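Local atomic coordinates of 4,5-DOPA dioxygenase extradiol (Escherichia coli, PDB entry 2PW6), a protein that opens the ring of L-DOPA between carbons 4 and 5 in vitro, as a zinc-containing extradiol dioxygenase whose physiological substrate is unknown. Residues A[169-181]-A[227-241]. Residues are numbered along the deposited sequence; the frame is centred on the assembly and turned at random.
With ZN (zinc ion), chain D; ZN (zinc ion), chain B.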
loop_
_atom_site.group_PDB
_atom_site.type_symbol
_atom_site.label_atom_id
_atom_site.label_comp_id
_atom_site.label_asym_id
_atom_site.label_seq_id
_atom_site.Cartn_x
_atom_site.Cartn_y
_atom_site.Cartn_z
ATOM N N LEU A 169 1.478 -20.377 -11.357
ATOM C CA LEU A 169 1.568 -18.961 -11.606
ATOM C C LEU A 169 0.312 -18.258 -11.019
ATOM O O LEU A 169 -0.837 -18.593 -11.379
ATOM C CB LEU A 169 1.743 -18.731 -13.110
ATOM C CG LEU A 169 2.791 -19.670 -13.760
ATOM C CD1 LEU A 169 2.798 -19.638 -15.288
ATOM C CD2 LEU A 169 4.251 -19.481 -13.210
ATOM N N VAL A 170 0.533 -17.348 -10.071
ATOM C CA VAL A 170 -0.542 -16.467 -9.586
ATOM C C VAL A 170 -0.226 -14.982 -9.906
ATOM O O VAL A 170 0.622 -14.364 -9.276
ATOM C CB VAL A 170 -0.888 -16.699 -8.081
ATOM C CG1 VAL A 170 0.304 -16.474 -7.233
ATOM C CG2 VAL A 170 -1.981 -15.755 -7.598
ATOM N N ALA A 171 -0.881 -14.449 -10.932
ATOM C CA ALA A 171 -0.768 -13.010 -11.284
ATOM C C ALA A 171 -1.971 -12.274 -10.710
ATOM O O ALA A 171 -3.072 -12.802 -10.716
ATOM C CB ALA A 171 -0.713 -12.849 -12.747
ATOM N N SER A 172 -1.756 -11.100 -10.132
ATOM C CA SER A 172 -2.883 -10.325 -9.636
ATOM C C SER A 172 -2.785 -8.854 -10.018
ATOM O O SER A 172 -1.709 -8.245 -9.943
ATOM C CB SER A 172 -3.205 -10.547 -8.136
ATOM O OG SER A 172 -2.561 -9.646 -7.252
ATOM N N GLY A 173 -3.927 -8.324 -10.465
ATOM C CA GLY A 173 -4.067 -6.913 -10.837
ATOM C C GLY A 173 -5.526 -6.635 -11.121
ATOM O O GLY A 173 -6.372 -7.054 -10.345
ATOM N N ASN A 174 -5.813 -5.970 -12.253
ATOM C CA ASN A 174 -7.183 -5.453 -12.577
ATOM C C ASN A 174 -7.159 -4.962 -14.008
ATOM O O ASN A 174 -6.421 -4.001 -14.335
ATOM C CB ASN A 174 -7.634 -4.261 -11.673
ATOM C CG ASN A 174 -7.891 -4.642 -10.199
ATOM O OD1 ASN A 174 -7.197 -4.135 -9.286
ATOM N ND2 ASN A 174 -8.935 -5.457 -9.945
ATOM N N VAL A 175 -7.931 -5.614 -14.877
ATOM C CA VAL A 175 -7.986 -5.244 -16.283
ATOM C C VAL A 175 -8.663 -3.860 -16.545
ATOM O O VAL A 175 -8.434 -3.235 -17.619
ATOM C CB VAL A 175 -8.625 -6.354 -17.141
ATOM C CG1 VAL A 175 -7.946 -7.688 -16.858
ATOM C CG2 VAL A 175 -10.162 -6.443 -16.902
ATOM N N VAL A 176 -9.427 -3.367 -15.564
ATOM C CA VAL A 176 -9.875 -1.954 -15.543
ATOM C C VAL A 176 -9.480 -1.301 -14.241
ATOM O O VAL A 176 -9.860 -1.771 -13.145
ATOM C CB VAL A 176 -11.456 -1.737 -15.732
ATOM C CG1 VAL A 176 -11.782 -0.239 -15.787
ATOM C CG2 VAL A 176 -11.991 -2.461 -16.961
ATOM N N HIS A 177 -8.747 -0.192 -14.342
ATOM C CA HIS A 177 -8.144 0.333 -13.148
ATOM C C HIS A 177 -7.800 1.794 -13.260
ATOM O O HIS A 177 -6.644 2.164 -13.530
ATOM C CB HIS A 177 -6.888 -0.504 -12.750
ATOM C CG HIS A 177 -6.293 -0.093 -11.437
ATOM N ND1 HIS A 177 -5.552 1.072 -11.285
ATOM C CD2 HIS A 177 -6.388 -0.657 -10.205
ATOM C CE1 HIS A 177 -5.156 1.152 -10.021
ATOM N NE2 HIS A 177 -5.665 0.130 -9.345
ATOM N N ASN A 178 -8.795 2.626 -12.996
ATOM C CA ASN A 178 -8.629 4.068 -13.033
ATOM C C ASN A 178 -9.241 4.550 -11.746
ATOM O O ASN A 178 -10.456 4.493 -11.597
ATOM C CB ASN A 178 -9.318 4.681 -14.265
ATOM C CG ASN A 178 -8.942 6.160 -14.479
ATOM O OD1 ASN A 178 -8.744 6.881 -13.524
ATOM N ND2 ASN A 178 -8.799 6.582 -15.741
ATOM N N LEU A 179 -8.388 4.942 -10.789
ATOM C CA LEU A 179 -8.846 5.325 -9.433
ATOM C C LEU A 179 -9.363 6.760 -9.373
ATOM O O LEU A 179 -9.973 7.173 -8.397
ATOM C CB LEU A 179 -7.753 5.060 -8.371
ATOM C CG LEU A 179 -7.360 3.559 -8.273
ATOM C CD1 LEU A 179 -6.455 3.299 -7.130
ATOM C CD2 LEU A 179 -8.573 2.674 -8.143
ATOM N N ARG A 180 -9.117 7.509 -10.439
ATOM C CA ARG A 180 -9.750 8.805 -10.617
ATOM C C ARG A 180 -11.235 8.717 -10.973
ATOM O O ARG A 180 -11.923 9.720 -10.890
ATOM C CB ARG A 180 -9.072 9.565 -11.729
ATOM C CG ARG A 180 -7.638 9.845 -11.517
ATOM C CD ARG A 180 -7.126 10.139 -12.884
ATOM N NE ARG A 180 -5.704 10.331 -12.898
ATOM C CZ ARG A 180 -4.938 10.132 -13.961
ATOM N NH1 ARG A 180 -5.463 9.721 -15.125
ATOM N NH2 ARG A 180 -3.635 10.347 -13.837
ATOM N N THR A 181 -11.707 7.549 -11.425
ATOM C CA THR A 181 -13.122 7.371 -11.744
ATOM C C THR A 181 -13.838 6.496 -10.745
ATOM O O THR A 181 -15.025 6.223 -10.908
ATOM C CB THR A 181 -13.344 6.727 -13.113
ATOM O OG1 THR A 181 -12.857 5.383 -13.085
ATOM C CG2 THR A 181 -12.661 7.521 -14.226
ATOM N N LEU A 227 -8.102 4.930 -20.975
ATOM C CA LEU A 227 -8.952 5.395 -19.892
ATOM C C LEU A 227 -9.092 4.284 -18.819
ATOM O O LEU A 227 -9.091 4.557 -17.618
ATOM C CB LEU A 227 -10.318 5.821 -20.472
ATOM C CG LEU A 227 -11.554 6.118 -19.612
ATOM C CD1 LEU A 227 -11.294 7.232 -18.648
ATOM C CD2 LEU A 227 -12.785 6.425 -20.525
ATOM N N SER A 228 -9.216 3.045 -19.287
ATOM C CA SER A 228 -9.320 1.860 -18.441
ATOM C C SER A 228 -7.995 1.523 -17.711
ATOM O O SER A 228 -8.010 0.910 -16.643
ATOM C CB SER A 228 -9.710 0.670 -19.295
ATOM O OG SER A 228 -11.095 0.683 -19.597
ATOM N N ASN A 229 -6.888 1.967 -18.303
ATOM C CA ASN A 229 -5.535 1.631 -17.888
ATOM C C ASN A 229 -4.612 2.783 -18.257
ATOM O O ASN A 229 -3.889 2.687 -19.241
ATOM C CB ASN A 229 -5.057 0.328 -18.584
ATOM C CG ASN A 229 -5.829 -0.927 -18.132
ATOM O OD1 ASN A 229 -5.781 -1.316 -16.976
ATOM N ND2 ASN A 229 -6.510 -1.577 -19.067
ATOM N N PRO A 230 -4.647 3.890 -17.481
ATOM C CA PRO A 230 -3.768 5.047 -17.763
ATOM C C PRO A 230 -2.275 4.758 -17.606
ATOM O O PRO A 230 -1.436 5.528 -18.112
ATOM C CB PRO A 230 -4.198 6.102 -16.722
ATOM C CG PRO A 230 -5.479 5.598 -16.107
ATOM C CD PRO A 230 -5.535 4.113 -16.317
ATOM N N THR A 231 -1.946 3.684 -16.876
ATOM C CA THR A 231 -0.582 3.126 -16.821
ATOM C C THR A 231 -0.780 1.649 -16.968
ATOM O O THR A 231 -1.870 1.172 -16.693
ATOM C CB THR A 231 0.098 3.400 -15.500
ATOM O OG1 THR A 231 -0.808 3.107 -14.417
ATOM C CG2 THR A 231 0.558 4.836 -15.436
ATOM N N PRO A 232 0.229 0.923 -17.480
ATOM C CA PRO A 232 -0.066 -0.464 -17.765
ATOM C C PRO A 232 -0.095 -1.486 -16.610
ATOM O O PRO A 232 -0.596 -2.561 -16.845
ATOM C CB PRO A 232 1.032 -0.844 -18.789
ATOM C CG PRO A 232 1.755 0.414 -19.114
ATOM C CD PRO A 232 1.600 1.264 -17.909
ATOM N N GLU A 233 0.365 -1.156 -15.403
ATOM C CA GLU A 233 0.797 -2.180 -14.398
ATOM C C GLU A 233 -0.292 -3.144 -13.921
ATOM O O GLU A 233 -0.033 -4.327 -13.753
ATOM C CB GLU A 233 1.524 -1.547 -13.189
ATOM C CG GLU A 233 0.604 -0.888 -12.144
ATOM C CD GLU A 233 -0.079 0.389 -12.656
ATOM O OE1 GLU A 233 0.586 1.128 -13.413
ATOM O OE2 GLU A 233 -1.255 0.657 -12.291
ATOM N N HIS A 234 -1.521 -2.651 -13.735
ATOM C CA HIS A 234 -2.620 -3.525 -13.267
ATOM C C HIS A 234 -3.220 -4.434 -14.305
ATOM O O HIS A 234 -3.896 -5.429 -13.973
ATOM C CB HIS A 234 -3.698 -2.747 -12.545
ATOM C CG HIS A 234 -3.432 -2.532 -11.086
ATOM N ND1 HIS A 234 -2.650 -1.505 -10.624
ATOM C CD2 HIS A 234 -3.978 -3.098 -9.990
ATOM C CE1 HIS A 234 -2.671 -1.480 -9.306
ATOM N NE2 HIS A 234 -3.469 -2.447 -8.886
ATOM N N TYR A 235 -2.948 -4.117 -15.564
ATOM C CA TYR A 235 -3.352 -4.955 -16.675
ATOM C C TYR A 235 -2.330 -6.034 -17.144
ATOM O O TYR A 235 -2.702 -7.173 -17.497
ATOM C CB TYR A 235 -3.645 -4.034 -17.836
ATOM C CG TYR A 235 -4.074 -4.763 -19.052
ATOM C CD1 TYR A 235 -5.391 -5.191 -19.182
ATOM C CD2 TYR A 235 -3.163 -5.036 -20.099
ATOM C CE1 TYR A 235 -5.820 -5.883 -20.329
ATOM C CE2 TYR A 235 -3.580 -5.737 -21.249
ATOM C CZ TYR A 235 -4.915 -6.159 -21.351
ATOM O OH TYR A 235 -5.387 -6.849 -22.481
ATOM N N LEU A 236 -1.062 -5.639 -17.184
ATOM C CA LEU A 236 0.048 -6.483 -17.679
ATOM C C LEU A 236 0.125 -7.905 -17.081
ATOM O O LEU A 236 0.492 -8.831 -17.811
ATOM C CB LEU A 236 1.415 -5.769 -17.507
ATOM C CG LEU A 236 1.711 -4.606 -18.476
ATOM C CD1 LEU A 236 3.068 -3.869 -18.163
ATOM C CD2 LEU A 236 1.663 -5.064 -19.964
ATOM N N PRO A 237 -0.241 -8.079 -15.787
ATOM C CA PRO A 237 -0.189 -9.380 -15.162
ATOM C C PRO A 237 -1.009 -10.451 -15.840
ATOM O O PRO A 237 -0.621 -11.624 -15.793
ATOM C CB PRO A 237 -0.706 -9.106 -13.733
ATOM C CG PRO A 237 -0.368 -7.728 -13.488
ATOM C CD PRO A 237 -0.634 -7.057 -14.794
ATOM N N LEU A 238 -2.124 -10.073 -16.461
ATOM C CA LEU A 238 -2.932 -10.996 -17.227
ATOM C C LEU A 238 -2.165 -11.600 -18.401
ATOM O O LEU A 238 -2.384 -12.735 -18.767
ATOM C CB LEU A 238 -4.214 -10.286 -17.746
ATOM C CG LEU A 238 -5.100 -11.076 -18.726
ATOM C CD1 LEU A 238 -5.570 -12.348 -18.108
ATOM C CD2 LEU A 238 -6.297 -10.264 -19.240
ATOM N N LEU A 239 -1.301 -10.804 -19.015
ATOM C CA LEU A 239 -0.530 -11.251 -20.150
ATOM C C LEU A 239 0.462 -12.341 -19.742
ATOM O O LEU A 239 0.724 -13.236 -20.526
ATOM C CB LEU A 239 0.172 -10.055 -20.794
ATOM C CG LEU A 239 -0.826 -9.006 -21.357
ATOM C CD1 LEU A 239 -0.088 -7.961 -22.185
ATOM C CD2 LEU A 239 -1.995 -9.657 -22.190
ATOM N N TYR A 240 0.997 -12.261 -18.518
ATOM C CA TYR A 240 1.847 -13.309 -17.958
ATOM C C TYR A 240 1.079 -14.623 -17.942
ATOM O O TYR A 240 1.603 -15.658 -18.360
ATOM C CB TYR A 240 2.362 -12.923 -16.556
ATOM C CG TYR A 240 3.460 -11.887 -16.614
ATOM C CD1 TYR A 240 3.176 -10.544 -16.907
ATOM C CD2 TYR A 240 4.806 -12.252 -16.398
ATOM C CE1 TYR A 240 4.207 -9.575 -16.972
ATOM C CE2 TYR A 240 5.838 -11.298 -16.460
ATOM C CZ TYR A 240 5.533 -9.963 -16.750
ATOM O OH TYR A 240 6.571 -9.047 -16.824
ATOM N N VAL A 241 -0.178 -14.568 -17.505
ATOM C CA VAL A 241 -1.060 -15.738 -17.498
ATOM C C VAL A 241 -1.424 -16.158 -18.921
ATOM O O VAL A 241 -1.245 -17.323 -19.286
ATOM C CB VAL A 241 -2.327 -15.478 -16.662
ATOM C CG1 VAL A 241 -3.332 -16.589 -16.856
ATOM C CG2 VAL A 241 -1.968 -15.295 -15.183
HETATM ZN ZN ZN D . -4.661 2.508 -12.441
HETATM ZN ZN ZN B . -3.932 -2.874 -7.007
#
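A171 packs on the 236-241 helix, its CB 3.9 Å from P237 CB and also against V241 CG2; strand 169-173 and this helix run nearly antiparallel, their axes 7.2 Å apart. At G173 the chain comes so close to H234 that a side chain would collide with H234 O. That same oxygen takes a nearly straight hydrogen bond from N174 N at 2.6 Å. The N174 amide lies beside the H234 ring, the planes 14° apart, with OD1 3.5 Å from CD2; its ND2 hydrogen-bonds to H22 O and S264 O. V175 sets its CA against the edge of the Y235 ring and CG1 against L238 CD2, while its carbonyl accepts from N229 ND2 at 2.9 Å. Were N229 an alanine, V175 O would probably lose this donor and the loop beside it a tie to the 227-241 segment. H177 N then hydrogen-bonds to S228 O. With CG anti to its backbone N (chi1 -174°), H177 lays its ring over one face of H234, centroids 3.6 Å apart, a face-to-face stack. N178 ND2 reaches L227 O at 2.8 Å, lying in the carbonyl plane, and also packs on P230 CG. This is the metal site of a LigB-type extradiol dioxygenase, and its stacked histidines serve different zinc ions: H234 NE2 joins H22, H57 and D86 of the second subunit, whereas H177 ND1 and O hold the other, and H177 NE2 hydrogen-bonds to that same aspartate. E233 OE2 accepts from H234 ND1 in the ring plane, which, together with the zinc on NE2, fixes the ring's rotation and probably makes NE2 a stronger zinc ligand.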